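Local coordinates for protein frutapin (Artocarpus altilis, PDB 5KRP) that probably binds mannose-type sugars, as a breadfruit lectin of the jacalin-related family, at residues Lys35-Ser40 against Val96-Lys101; Ser59-Thr64 against Gly138-Ala143; Pro73-Val78 against Phe102-Gly107; Gly132-Thr137 against Gly145-Leu150. One frame throughout, in Å; residues are numbered along the deposited sequence. Where two conformers were deposited one is given.

Interaction 1: Lys35-Ser40 against Val96-Lys101; sequences KEAIGS and VVRSLK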
loop_
_atom_site.group_PDB
_atom_site.type_symbol
_atom_site.label_atom_id
_atom_site.label_comp_id
_atom_site.label_asym_id
_atom_site.label_seq_id
_atom_site.Cartn_x
_atom_site.Cartn_y
_atom_site.Cartn_z
ATOM N N LYS A 35 9.493 -34.904 -4.408
ATOM C CA LYS A 35 9.326 -36.361 -4.134
ATOM C C LYS A 35 9.077 -36.505 -2.624
ATOM O O LYS A 35 7.954 -36.275 -2.162
ATOM C CB LYS A 35 10.558 -37.149 -4.741
ATOM C CG LYS A 35 10.337 -38.670 -4.702
ATOM C CD LYS A 35 9.371 -39.112 -5.783
ATOM C CE LYS A 35 8.899 -40.575 -5.599
ATOM N NZ LYS A 35 8.297 -41.131 -6.857
ATOM N N GLU A 36 10.118 -36.727 -1.819
ATOM C CA GLU A 36 9.945 -36.756 -0.382
ATOM C C GLU A 36 9.745 -35.351 0.208
ATOM O O GLU A 36 9.218 -35.183 1.307
ATOM C CB GLU A 36 11.174 -37.427 0.266
ATOM C CG GLU A 36 11.230 -38.914 -0.102
ATOM C CD GLU A 36 11.940 -39.240 -1.403
ATOM O OE1 GLU A 36 12.588 -38.388 -2.102
ATOM O OE2 GLU A 36 11.915 -40.456 -1.701
ATOM N N ALA A 37 10.255 -34.384 -0.516
ATOM C CA ALA A 37 10.173 -32.977 -0.071
ATOM C C ALA A 37 9.999 -32.158 -1.343
ATOM O O ALA A 37 10.033 -32.697 -2.447
ATOM C CB ALA A 37 11.425 -32.585 0.666
ATOM N N ILE A 38 9.946 -30.821 -1.207
ATOM C CA ILE A 38 10.042 -29.967 -2.367
ATOM C C ILE A 38 11.489 -29.643 -2.684
ATOM O O ILE A 38 12.293 -29.270 -1.779
ATOM C CB ILE A 38 9.242 -28.618 -2.105
ATOM C CG1 ILE A 38 7.809 -28.875 -1.679
ATOM C CG2 ILE A 38 9.396 -27.687 -3.304
ATOM C CD1 ILE A 38 6.923 -29.578 -2.665
ATOM N N GLY A 39 11.834 -29.772 -3.980
ATOM C CA GLY A 39 13.128 -29.475 -4.541
ATOM C C GLY A 39 13.157 -28.093 -5.215
ATOM O O GLY A 39 13.418 -27.088 -4.591
ATOM N N SER A 40 12.957 -28.060 -6.526
ATOM C CA SER A 40 13.056 -26.837 -7.297
ATOM C C SER A 40 11.796 -25.971 -7.074
ATOM O O SER A 40 10.730 -26.466 -6.811
ATOM C CB SER A 40 13.139 -27.195 -8.765
ATOM O OG SER A 40 14.299 -28.010 -9.059
ATOM N N VAL A 96 13.063 -28.544 6.329
ATOM C CA VAL A 96 12.803 -28.122 4.974
ATOM C C VAL A 96 11.315 -28.146 4.652
ATOM O O VAL A 96 10.470 -28.613 5.432
ATOM C CB VAL A 96 13.578 -29.016 3.929
ATOM C CG1 VAL A 96 15.037 -29.059 4.224
ATOM C CG2 VAL A 96 13.017 -30.420 3.861
ATOM N N VAL A 97 10.971 -27.640 3.465
ATOM C CA VAL A 97 9.587 -27.672 3.013
ATOM C C VAL A 97 9.306 -29.025 2.390
ATOM O O VAL A 97 9.866 -29.340 1.348
ATOM C CB VAL A 97 9.297 -26.568 1.949
ATOM C CG1 VAL A 97 7.857 -26.643 1.477
ATOM C CG2 VAL A 97 9.673 -25.181 2.514
ATOM N N ARG A 98 8.478 -29.794 3.075
ATOM C CA ARG A 98 8.190 -31.194 2.750
ATOM C C ARG A 98 7.050 -31.272 1.770
ATOM O O ARG A 98 7.025 -32.145 0.890
ATOM C CB ARG A 98 7.896 -32.039 4.006
ATOM C CG ARG A 98 9.044 -32.172 5.006
ATOM C CD ARG A 98 10.280 -32.867 4.462
ATOM N NE ARG A 98 9.850 -34.166 4.002
ATOM C CZ ARG A 98 9.747 -35.243 4.771
ATOM N NH1 ARG A 98 10.161 -35.242 6.039
ATOM N NH2 ARG A 98 9.215 -36.313 4.248
ATOM N N SER A 99 6.132 -30.313 1.840
ATOM C CA SER A 99 4.960 -30.316 0.947
ATOM C C SER A 99 4.503 -28.849 0.680
ATOM O O SER A 99 4.627 -27.998 1.588
ATOM C CB SER A 99 3.794 -31.009 1.613
ATOM O OG SER A 99 2.776 -31.287 0.703
ATOM N N LEU A 100 3.881 -28.649 -0.475
ATOM C CA LEU A 100 3.167 -27.403 -0.808
ATOM C C LEU A 100 1.796 -27.729 -1.444
ATOM O O LEU A 100 1.622 -28.703 -2.169
ATOM C CB LEU A 100 3.962 -26.488 -1.744
ATOM C CG LEU A 100 5.169 -25.829 -1.161
ATOM C CD1 LEU A 100 5.970 -25.214 -2.240
ATOM C CD2 LEU A 100 4.771 -24.741 -0.143
ATOM N N LYS A 101 0.841 -26.846 -1.221
ATOM C CA LYS A 101 -0.495 -26.909 -1.859
ATOM C C LYS A 101 -0.980 -25.443 -2.088
ATOM O O LYS A 101 -0.746 -24.570 -1.238
ATOM C CB LYS A 101 -1.483 -27.582 -0.916
ATOM C CG LYS A 101 -2.835 -27.718 -1.532
ATOM C CD LYS A 101 -3.902 -28.079 -0.529
ATOM C CE LYS A 101 -3.812 -29.465 -0.051
ATOM N NZ LYS A 101 -5.056 -29.686 0.785
#
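Ala37 and Arg98 bring their CA atoms to 3.9 Å from each other where strand 38-40 meets strand 96-101, the two short axes running almost perpendicular, at 98°. Two sheets of the beta-prism fold of jacalin-related lectins are joined here, and a backbone bond ties them: Ile38 N donates to Val97 O at 3.0 Å, nearly straight at 169°. Strand 95-104 is irregular at this point, since Arg98 and Ser99 both face Tyr83 in a classic beta bulge.

Arg98 starts out with its CB directed away from Ala37, but bends at chi2 and chi3, which brings NE back toward Glu36. Side-on, NE at 2.9 Å and NH2 at 3.2 Å both grip Glu36 O, which lies in the guanidinium plane. Both nitrogens approach that oxygen from the same face of its carbonyl plane. NH2 also forms a salt bridge with Glu115, so arginine suits the place by serving a backbone acceptor and a carboxylate with one rigid group.

Ile38 supplies the apolar part. Its CG1 lies anti to the carbonyl carbon (chi1 -54°), where it meets Val97 CG1 at 3.9 Å and Leu100 CG at 4.1 Å. Branching at CB lets isoleucine fill this space close to the backbone, and Leu141 and Tyr113 add to the same buried cluster. Ala37, being small, allows the chains to come close: its CB rests against Val96 CG2 at 4.2 Å, while its CA points a hydrogen at Arg98 O, 3.4 Å from that CA.

Interaction 2: Ser59-Thr64 against Gly138-Ala143; sequences SKLPYT and GDLLDA
Asp139 meets Ser59 and Lys60 across a contact made partly through water. The residue before it, Gly138, takes part by its carbonyl: one water donates to Gly138 O and accepts from Lys60 N, bridging the two backbones.

Asp139 does most of the bonding. Its O accepts a short hydrogen bond of 2.5 Å from Ser59 OG, which arrives nearly along the C=O axis. That hydroxyl, anti to its own backbone N (chi1 165°), also accepts from Leu61 N at 3.1 Å, an ST turn. Serine suits the place because one small group can donate to the neighbouring loop while shaping its own. On the outer side, Lys60 runs extended beyond CG to lay CE and NZ against the Asp139 carboxylate; NZ forms a rather long salt bridge of 3.4 Å with OD1. A second water accepts from Lys60 NZ and donates to Asp139 OD2, so both carboxylate oxygens are linked to the lysine.

Leu140 turns from charge to packing. Its CD2 meets two side chains, 3.7 Å from Leu61 CD1 and 3.2 Å from Tyr63 OH. Leu140 crosses the tyrosine at about a right angle, and Leu61 CB lies over one face of that ring, 4.0 Å above its plane.

Further on, Leu141 enters the strand and bonds its backbone to Ile38 and Val97. Asp142 then binds a glycerol through OD2, with Asp139 N and Leu140 N also bonded to glycerol. Gly138 to Asp142 thus fits the Gly-X-X-X-Asp carbohydrate-binding loop of jacalin-related lectins, with glycerol probably occupying the sugar site.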
loop_
_atom_site.group_PDB
_atom_site.type_symbol
_atom_site.label_atom_id
_atom_site.label_comp_id
_atom_site.label_asym_id
_atom_site.label_seq_id
_atom_site.Cartn_x
_atom_site.Cartn_y
_atom_site.Cartn_z
ATOM N N SER A 59 16.753 -27.532 -7.670
ATOM C CA SER A 59 17.342 -28.577 -6.862
ATOM C C SER A 59 18.120 -29.553 -7.807
ATOM O O SER A 59 17.680 -29.844 -8.937
ATOM C CB SER A 59 16.237 -29.382 -6.120
ATOM O OG SER A 59 16.840 -30.600 -5.634
ATOM N N LYS A 60 19.328 -29.907 -7.407
ATOM C CA LYS A 60 20.134 -30.849 -8.218
ATOM C C LYS A 60 19.558 -32.268 -8.172
ATOM O O LYS A 60 20.025 -33.126 -8.936
ATOM C CB LYS A 60 21.560 -30.860 -7.687
ATOM C CG LYS A 60 21.607 -31.576 -6.352
ATOM C CD LYS A 60 22.976 -31.403 -5.693
ATOM C CE LYS A 60 23.155 -32.426 -4.577
ATOM N NZ LYS A 60 24.513 -32.389 -3.942
ATOM N N LEU A 61 18.591 -32.536 -7.306
ATOM C CA LEU A 61 18.041 -33.898 -7.162
ATOM C C LEU A 61 17.064 -34.241 -8.270
ATOM O O LEU A 61 16.269 -33.421 -8.697
ATOM C CB LEU A 61 17.383 -34.084 -5.780
ATOM C CG LEU A 61 18.297 -33.886 -4.515
ATOM C CD1 LEU A 61 17.485 -33.958 -3.263
ATOM C CD2 LEU A 61 19.487 -34.859 -4.465
ATOM N N PRO A 62 17.095 -35.501 -8.755
ATOM C CA PRO A 62 16.168 -35.919 -9.785
ATOM C C PRO A 62 14.787 -36.202 -9.172
ATOM O O PRO A 62 14.532 -37.266 -8.541
ATOM C CB PRO A 62 16.842 -37.171 -10.413
ATOM C CG PRO A 62 17.765 -37.655 -9.416
ATOM C CD PRO A 62 18.105 -36.540 -8.449
ATOM N N TYR A 63 13.919 -35.209 -9.309
ATOM C CA TYR A 63 12.606 -35.254 -8.687
ATOM C C TYR A 63 11.561 -35.213 -9.812
ATOM O O TYR A 63 11.895 -35.027 -10.976
ATOM C CB TYR A 63 12.468 -34.059 -7.748
ATOM C CG TYR A 63 12.885 -34.265 -6.296
ATOM C CD1 TYR A 63 13.559 -35.456 -5.813
ATOM C CD2 TYR A 63 12.541 -33.282 -5.355
ATOM C CE1 TYR A 63 13.872 -35.586 -4.482
ATOM C CE2 TYR A 63 12.843 -33.450 -4.005
ATOM C CZ TYR A 63 13.499 -34.583 -3.576
ATOM O OH TYR A 63 13.800 -34.703 -2.194
ATOM N N THR A 64 10.304 -35.321 -9.433
ATOM C CA THR A 64 9.174 -35.150 -10.399
ATOM C C THR A 64 8.880 -33.650 -10.633
ATOM O O THR A 64 8.723 -32.931 -9.672
ATOM C CB THR A 64 7.921 -35.810 -9.862
ATOM O OG1 THR A 64 8.230 -37.202 -9.685
ATOM C CG2 THR A 64 6.664 -35.593 -10.796
ATOM N N GLY A 138 18.966 -25.329 -0.987
ATOM C CA GLY A 138 20.259 -26.025 -1.010
ATOM C C GLY A 138 20.049 -27.187 -1.965
ATOM O O GLY A 138 19.896 -26.952 -3.165
ATOM N N ASP A 139 20.069 -28.404 -1.444
ATOM C CA ASP A 139 19.650 -29.551 -2.204
ATOM C C ASP A 139 18.132 -29.536 -2.355
ATOM O O ASP A 139 17.646 -30.120 -3.287
ATOM C CB ASP A 139 20.024 -30.861 -1.542
ATOM C CG ASP A 139 21.534 -31.119 -1.505
ATOM O OD1 ASP A 139 22.346 -30.411 -2.165
ATOM O OD2 ASP A 139 21.880 -32.042 -0.722
ATOM N N LEU A 140 17.414 -28.917 -1.390
ATOM C CA LEU A 140 15.991 -28.920 -1.302
ATOM C C LEU A 140 15.561 -27.432 -1.034
ATOM O O LEU A 140 16.393 -26.547 -0.803
ATOM C CB LEU A 140 15.513 -29.769 -0.120
ATOM C CG LEU A 140 15.810 -31.281 -0.283
ATOM C CD1 LEU A 140 15.473 -31.982 0.989
ATOM C CD2 LEU A 140 15.027 -31.904 -1.391
ATOM N N LEU A 141 14.264 -27.217 -1.069
ATOM C CA LEU A 141 13.684 -25.937 -0.673
ATOM C C LEU A 141 13.648 -25.940 0.843
ATOM O O LEU A 141 12.751 -26.451 1.442
ATOM C CB LEU A 141 12.254 -25.847 -1.281
ATOM C CG LEU A 141 11.560 -24.501 -0.990
ATOM C CD1 LEU A 141 12.346 -23.397 -1.599
ATOM C CD2 LEU A 141 10.122 -24.506 -1.450
ATOM N N ASP A 142 14.643 -25.323 1.459
ATOM C CA ASP A 142 14.631 -25.177 2.915
ATOM C C ASP A 142 13.479 -24.327 3.484
ATOM O O ASP A 142 12.918 -24.654 4.531
ATOM C CB ASP A 142 15.944 -24.537 3.346
ATOM C CG ASP A 142 17.164 -25.425 3.089
ATOM O OD1 ASP A 142 17.617 -25.551 1.925
ATOM O OD2 ASP A 142 17.710 -25.997 4.071
ATOM N N ALA A 143 13.092 -23.267 2.783
ATOM C CA ALA A 143 12.063 -22.360 3.349
ATOM C C ALA A 143 11.482 -21.527 2.207
ATOM O O ALA A 143 12.132 -21.330 1.179
ATOM C CB ALA A 143 12.662 -21.438 4.415
HETATM O O HOH W 1 20.718 -28.391 -5.376
HETATM O O HOH W 2 24.247 -33.674 -0.983
#

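Interaction 3: Pro73-Val78 against Phe102-Gly107; sequences PEEFLV and FKTNKG
Asn105 and Phe76 form the centre of this contact, with the asparagine amide stacked on the phenylalanine ring. The two planes are 22° apart, and Asn105 CG sits 3.6 Å above the ring plane, over its centre. A chi1 of 49° sets Phe76 CG between its backbone N and carbonyl carbon, and the ring lies against Asn105. Both ends of the amide are used: Asn105 ND2 donates to Glu74 O at 3.0 Å, in a nearly straight bond (170°), and Asn105 OD1 accepts from Phe76 N at 2.8 Å, the donor standing above the carbonyl plane.

Next come the backbone bonds, Asn105 N to Phe76 O at 3.0 Å and Val78 N to Lys103 O at 2.9 Å. They flank Leu77 and Thr104, an antiparallel non-hydrogen-bonded pair. Beside this pair, Leu77 CD2 packs on Phe102 CB at 3.8 Å, and the Phe102 ring carries on to Ile30 and Leu32 of another sheet.

Further out, a type I turn from Thr104 to Gly107 places Asn105, and Thr104 OG1 accepts from Lys106 N in an ST turn. Gly107, with its positive phi, suits the turn's last position. Glu75 forms a salt bridge with Arg108 through OE1, while the methylenes of Lys106 lie over its aliphatic part, Lys106 CG 3.7 Å from Glu75 CG. Met1 of the second subunit packs on Pro73 and Glu74.

Because its oxygen accepts while its nitrogen donates, the Asn105 amide can satisfy a backbone acceptor, Glu74 O, and a backbone donor, Phe76 N, on either side of Glu75. This pairing fixes the flip of the amide and probably steadies the stacked ring.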
loop_
_atom_site.group_PDB
_atom_site.type_symbol
_atom_site.label_atom_id
_atom_site.label_comp_id
_atom_site.label_asym_id
_atom_site.label_seq_id
_atom_site.Cartn_x
_atom_site.Cartn_y
_atom_site.Cartn_z
ATOM N N PRO A 73 -5.278 -12.929 -15.887
ATOM C CA PRO A 73 -5.321 -12.336 -14.562
ATOM C C PRO A 73 -6.524 -12.662 -13.732
ATOM O O PRO A 73 -6.580 -12.264 -12.540
ATOM C CB PRO A 73 -5.384 -10.844 -14.876
ATOM C CG PRO A 73 -6.174 -10.814 -16.145
ATOM C CD PRO A 73 -5.648 -11.947 -16.946
ATOM N N GLU A 74 -7.518 -13.329 -14.319
ATOM C CA GLU A 74 -8.786 -13.556 -13.607
ATOM C C GLU A 74 -8.643 -14.546 -12.415
ATOM O O GLU A 74 -9.423 -14.459 -11.454
ATOM C CB GLU A 74 -9.871 -14.126 -14.515
ATOM C CG GLU A 74 -10.313 -13.236 -15.644
ATOM C CD GLU A 74 -9.284 -13.150 -16.784
ATOM O OE1 GLU A 74 -8.466 -14.134 -16.979
ATOM O OE2 GLU A 74 -9.303 -12.072 -17.454
ATOM N N GLU A 75 -7.731 -15.497 -12.568
ATOM C CA GLU A 75 -7.473 -16.533 -11.537
ATOM C C GLU A 75 -6.155 -16.221 -10.832
ATOM O O GLU A 75 -5.155 -15.959 -11.494
ATOM C CB GLU A 75 -7.443 -17.924 -12.143
ATOM C CG GLU A 75 -7.256 -19.040 -11.101
ATOM C CD GLU A 75 -7.112 -20.444 -11.685
ATOM O OE1 GLU A 75 -6.440 -20.616 -12.720
ATOM O OE2 GLU A 75 -7.680 -21.355 -11.069
ATOM N N PHE A 76 -6.197 -16.256 -9.498
ATOM C CA PHE A 76 -5.001 -15.962 -8.705
ATOM C C PHE A 76 -5.098 -16.726 -7.383
ATOM O O PHE A 76 -6.181 -17.213 -6.968
ATOM C CB PHE A 76 -4.929 -14.440 -8.438
ATOM C CG PHE A 76 -6.201 -13.855 -7.940
ATOM C CD1 PHE A 76 -6.538 -13.895 -6.601
ATOM C CD2 PHE A 76 -7.083 -13.203 -8.827
ATOM C CE1 PHE A 76 -7.719 -13.330 -6.117
ATOM C CE2 PHE A 76 -8.288 -12.656 -8.347
ATOM C CZ PHE A 76 -8.624 -12.745 -7.024
ATOM N N LEU A 77 -3.970 -16.817 -6.712
ATOM C CA LEU A 77 -3.876 -17.581 -5.462
ATOM C C LEU A 77 -4.642 -16.926 -4.332
ATOM O O LEU A 77 -4.595 -15.683 -4.213
ATOM C CB LEU A 77 -2.405 -17.687 -5.042
ATOM C CG LEU A 77 -1.469 -18.441 -5.952
ATOM C CD1 LEU A 77 -0.028 -18.286 -5.361
ATOM C CD2 LEU A 77 -1.999 -19.864 -5.987
ATOM N N VAL A 78 -5.381 -17.719 -3.575
ATOM C CA VAL A 78 -6.038 -17.332 -2.305
ATOM C C VAL A 78 -5.467 -18.053 -1.082
ATOM O O VAL A 78 -5.790 -17.741 0.068
ATOM C CB VAL A 78 -7.566 -17.434 -2.368
ATOM C CG1 VAL A 78 -8.123 -16.481 -3.391
ATOM C CG2 VAL A 78 -8.017 -18.832 -2.712
ATOM N N PHE A 102 -1.641 -25.219 -3.221
ATOM C CA PHE A 102 -2.056 -23.862 -3.672
ATOM C C PHE A 102 -3.515 -23.948 -3.999
ATOM O O PHE A 102 -3.945 -24.914 -4.664
ATOM C CB PHE A 102 -1.317 -23.500 -4.934
ATOM C CG PHE A 102 0.126 -23.325 -4.763
ATOM C CD1 PHE A 102 0.625 -22.213 -4.153
ATOM C CD2 PHE A 102 1.027 -24.340 -5.156
ATOM C CE1 PHE A 102 1.993 -22.065 -3.974
ATOM C CE2 PHE A 102 2.412 -24.226 -4.916
ATOM C CZ PHE A 102 2.908 -23.064 -4.349
ATOM N N LYS A 103 -4.265 -22.984 -3.522
ATOM C CA LYS A 103 -5.695 -22.876 -3.908
ATOM C C LYS A 103 -5.939 -21.556 -4.618
ATOM O O LYS A 103 -5.257 -20.563 -4.330
ATOM C CB LYS A 103 -6.579 -22.924 -2.699
ATOM C CG LYS A 103 -6.447 -24.250 -1.970
ATOM C CD LYS A 103 -7.619 -24.482 -1.032
ATOM C CE LYS A 103 -7.344 -25.707 -0.160
ATOM N NZ LYS A 103 -8.323 -25.771 0.976
ATOM N N THR A 104 -6.870 -21.547 -5.588
ATOM C CA THR A 104 -7.222 -20.305 -6.309
ATOM C C THR A 104 -8.649 -19.786 -6.075
ATOM O O THR A 104 -9.569 -20.516 -5.618
ATOM C CB THR A 104 -6.980 -20.414 -7.823
ATOM O OG1 THR A 104 -8.086 -21.102 -8.415
ATOM C CG2 THR A 104 -5.680 -21.139 -8.158
ATOM N N ASN A 105 -8.833 -18.488 -6.382
ATOM C CA ASN A 105 -10.146 -17.829 -6.308
ATOM C C ASN A 105 -11.228 -18.504 -7.192
ATOM O O ASN A 105 -12.407 -18.309 -6.967
ATOM C CB ASN A 105 -10.022 -16.337 -6.633
ATOM C CG ASN A 105 -9.670 -16.097 -8.048
ATOM O OD1 ASN A 105 -8.854 -16.802 -8.628
ATOM N ND2 ASN A 105 -10.310 -15.096 -8.660
ATOM N N LYS A 106 -10.797 -19.262 -8.162
ATOM C CA LYS A 106 -11.695 -20.022 -9.036
ATOM C C LYS A 106 -12.019 -21.395 -8.480
ATOM O O LYS A 106 -12.698 -22.196 -9.152
ATOM C CB LYS A 106 -11.097 -20.145 -10.430
ATOM C CG LYS A 106 -10.963 -18.850 -11.217
ATOM C CD LYS A 106 -12.266 -18.054 -11.344
ATOM C CE LYS A 106 -12.122 -16.975 -12.411
ATOM N NZ LYS A 106 -13.372 -16.194 -12.519
ATOM N N GLY A 107 -11.578 -21.684 -7.260
ATOM C CA GLY A 107 -11.823 -22.995 -6.647
ATOM C C GLY A 107 -10.962 -24.153 -7.157
ATOM O O GLY A 107 -11.363 -25.312 -6.982
#

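Interaction 4: Gly132-Thr137 against Gly145-Leu150; sequences GFKGRT and GVHMAL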
loop_
_atom_site.group_PDB
_atom_site.type_symbol
_atom_site.label_atom_id
_atom_site.label_comp_id
_atom_site.label_asym_id
_atom_site.label_seq_id
_atom_site.Cartn_x
_atom_site.Cartn_y
_atom_site.Cartn_z
ATOM N N GLY A 132 5.104 -12.013 -5.245
ATOM C CA GLY A 132 6.504 -12.380 -5.264
ATOM C C GLY A 132 6.774 -13.475 -4.247
ATOM O O GLY A 132 6.029 -13.667 -3.295
ATOM N N PHE A 133 7.845 -14.225 -4.471
ATOM C CA PHE A 133 8.268 -15.266 -3.513
ATOM C C PHE A 133 9.728 -15.024 -3.079
ATOM O O PHE A 133 10.541 -14.465 -3.852
ATOM C CB PHE A 133 8.152 -16.659 -4.099
ATOM C CG PHE A 133 6.757 -17.174 -4.296
ATOM C CD1 PHE A 133 6.073 -17.780 -3.297
ATOM C CD2 PHE A 133 6.114 -16.991 -5.493
ATOM C CE1 PHE A 133 4.751 -18.314 -3.471
ATOM C CE2 PHE A 133 4.809 -17.451 -5.670
ATOM C CZ PHE A 133 4.135 -18.100 -4.695
ATOM N N LYS A 134 10.080 -15.482 -1.857
ATOM C CA LYS A 134 11.470 -15.540 -1.430
ATOM C C LYS A 134 11.667 -16.878 -0.750
ATOM O O LYS A 134 10.686 -17.544 -0.416
ATOM C CB LYS A 134 11.893 -14.405 -0.520
ATOM C CG LYS A 134 11.130 -14.297 0.792
ATOM C CD LYS A 134 11.878 -13.353 1.720
ATOM C CE LYS A 134 13.004 -14.093 2.412
ATOM N NZ LYS A 134 13.863 -13.097 3.109
ATOM N N GLY A 135 12.924 -17.229 -0.507
ATOM C CA GLY A 135 13.170 -18.472 0.170
ATOM C C GLY A 135 14.625 -18.806 0.359
ATOM O O GLY A 135 15.467 -17.948 0.297
ATOM N N ARG A 136 14.872 -20.097 0.584
ATOM C CA ARG A 136 16.214 -20.637 0.682
ATOM C C ARG A 136 16.231 -22.028 0.081
ATOM O O ARG A 136 15.318 -22.790 0.318
ATOM C CB ARG A 136 16.708 -20.785 2.082
ATOM C CG ARG A 136 16.371 -19.734 3.032
ATOM C CD ARG A 136 16.993 -19.939 4.407
ATOM N NE ARG A 136 15.936 -19.879 5.337
ATOM C CZ ARG A 136 15.312 -18.793 5.769
ATOM N NH1 ARG A 136 15.655 -17.607 5.369
ATOM N NH2 ARG A 136 14.316 -18.940 6.638
ATOM N N THR A 137 17.256 -22.309 -0.746
ATOM C CA THR A 137 17.369 -23.592 -1.413
ATOM C C THR A 137 18.810 -24.102 -1.370
ATOM O O THR A 137 19.720 -23.369 -1.687
ATOM C CB THR A 137 16.977 -23.410 -2.900
ATOM O OG1 THR A 137 15.607 -22.967 -2.959
ATOM C CG2 THR A 137 17.050 -24.777 -3.633
ATOM N N GLY A 145 8.799 -17.982 1.524
ATOM C CA GLY A 145 8.056 -16.823 2.030
ATOM C C GLY A 145 7.368 -16.086 0.879
ATOM O O GLY A 145 7.648 -16.363 -0.259
ATOM N N VAL A 146 6.487 -15.148 1.217
ATOM C CA VAL A 146 5.630 -14.542 0.193
ATOM C C VAL A 146 5.524 -13.055 0.378
ATOM O O VAL A 146 5.329 -12.533 1.462
ATOM C CB VAL A 146 4.232 -15.205 -0.022
ATOM C CG1 VAL A 146 4.383 -16.687 -0.343
ATOM C CG2 VAL A 146 3.323 -15.020 1.162
ATOM N N HIS A 147 5.657 -12.359 -0.764
ATOM C CA HIS A 147 5.411 -10.925 -0.827
ATOM C C HIS A 147 3.956 -10.682 -1.239
ATOM O O HIS A 147 3.487 -11.330 -2.187
ATOM C CB HIS A 147 6.303 -10.277 -1.890
ATOM C CG HIS A 147 7.781 -10.396 -1.620
ATOM N ND1 HIS A 147 8.383 -9.847 -0.493
ATOM C CD2 HIS A 147 8.790 -10.966 -2.339
ATOM C CE1 HIS A 147 9.685 -10.075 -0.532
ATOM N NE2 HIS A 147 9.958 -10.762 -1.633
ATOM N N MET A 148 3.279 -9.715 -0.594
ATOM C CA MET A 148 1.874 -9.434 -0.902
ATOM C C MET A 148 1.652 -7.959 -1.226
ATOM O O MET A 148 2.306 -7.077 -0.628
ATOM C CB MET A 148 0.958 -9.838 0.272
ATOM C CG MET A 148 1.136 -11.330 0.655
ATOM S SD MET A 148 0.045 -11.819 2.007
ATOM C CE MET A 148 -1.480 -11.600 1.094
ATOM N N ALA A 149 0.668 -7.698 -2.064
ATOM C CA ALA A 149 0.270 -6.311 -2.365
ATOM C C ALA A 149 -1.238 -6.178 -2.554
ATOM O O ALA A 149 -1.884 -7.158 -2.670
ATOM C CB ALA A 149 0.999 -5.763 -3.541
ATOM N N LEU A 150 -1.732 -4.920 -2.492
ATOM C CA LEU A 150 -3.173 -4.362 -2.520
ATOM C C LEU A 150 -3.976 -3.921 -1.237
ATOM O O LEU A 150 -3.946 -2.799 -0.704
ATOM C CB LEU A 150 -4.059 -5.231 -3.345
ATOM C CG LEU A 150 -4.068 -4.978 -4.823
ATOM C CD1 LEU A 150 -2.731 -4.591 -5.347
ATOM C CD2 LEU A 150 -4.598 -6.264 -5.404
ATOM O OXT LEU A 150 -4.853 -4.649 -0.676
#
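Lys134 and Gly145 bond to each other through both their backbone groups, the mark of an antiparallel hydrogen-bonded pair: Lys134 N reaches Gly145 O at 3.0 Å, and Gly145 N reaches Lys134 O at 2.7 Å. Farther along, His147 N donates to Gly132 O at 2.9 Å, from above the carbonyl plane. Phe133 and Val146 form the non-hydrogen-bonded pair between. The Phe133 amide is satisfied outside the hairpin, by Tyr45 OH.

The polar side chains find their partners beyond the two segments. His147 is held at both ring nitrogens, ND1 by Thr7 OG1 and NE2 by Asp20 OD1. The carboxylate might favour a proton on NE2. Lys134 NZ leads away to a salt bridge with Glu126 of the third subunit.

Glycines suit the places beside these groups. The His147 ring has Gly132 CA at its edge, in plane, and its CD2 lies 3.7 Å from Gly132 C; glycine, having no side chain, suits this place close against the ring. Gly145 likewise packs against Lys134 CG, 4.2 Å from its CA. That CG stands between the lysine's backbone N and carbonyl carbon (chi1 60°).

On the face of Phe133 and Val146 the two side chains lie side by side, pointing the same way, and the Phe133 ring meets Phe41 edge-to-face.

Strands 132-137 and 145-149, 155° apart in direction with axes approaching to 4.6 Å, are the two inner strands of a four-stranded antiparallel sheet: strand 6-12 flanks 141-149, and strand 17-20 flanks 127-137.

Interactions 1 and 2, with centres 8 Å apart, lie at one end of the prism and touch directly: Ser40 OG lies 2.9 Å from Ser59 N, probably a hydrogen bond, and Ile38 O lies 2.9 Å from Leu141 N. Interaction 2 carries the glycerol-bound loop, and Val96 of interaction 1 comes about 4 Å from a bound glycerol. Strand 141-149 continues from that loop into interaction 4, where Ala143 O and Arg136 N are 3.1 Å apart. Strand 95-104 runs from interaction 1 to interaction 3, whose centre is about 26 Å from that of interaction 2. Leu77 CD1 and Phe133 CZ, 4.2 Å apart, join interactions 3 and 4.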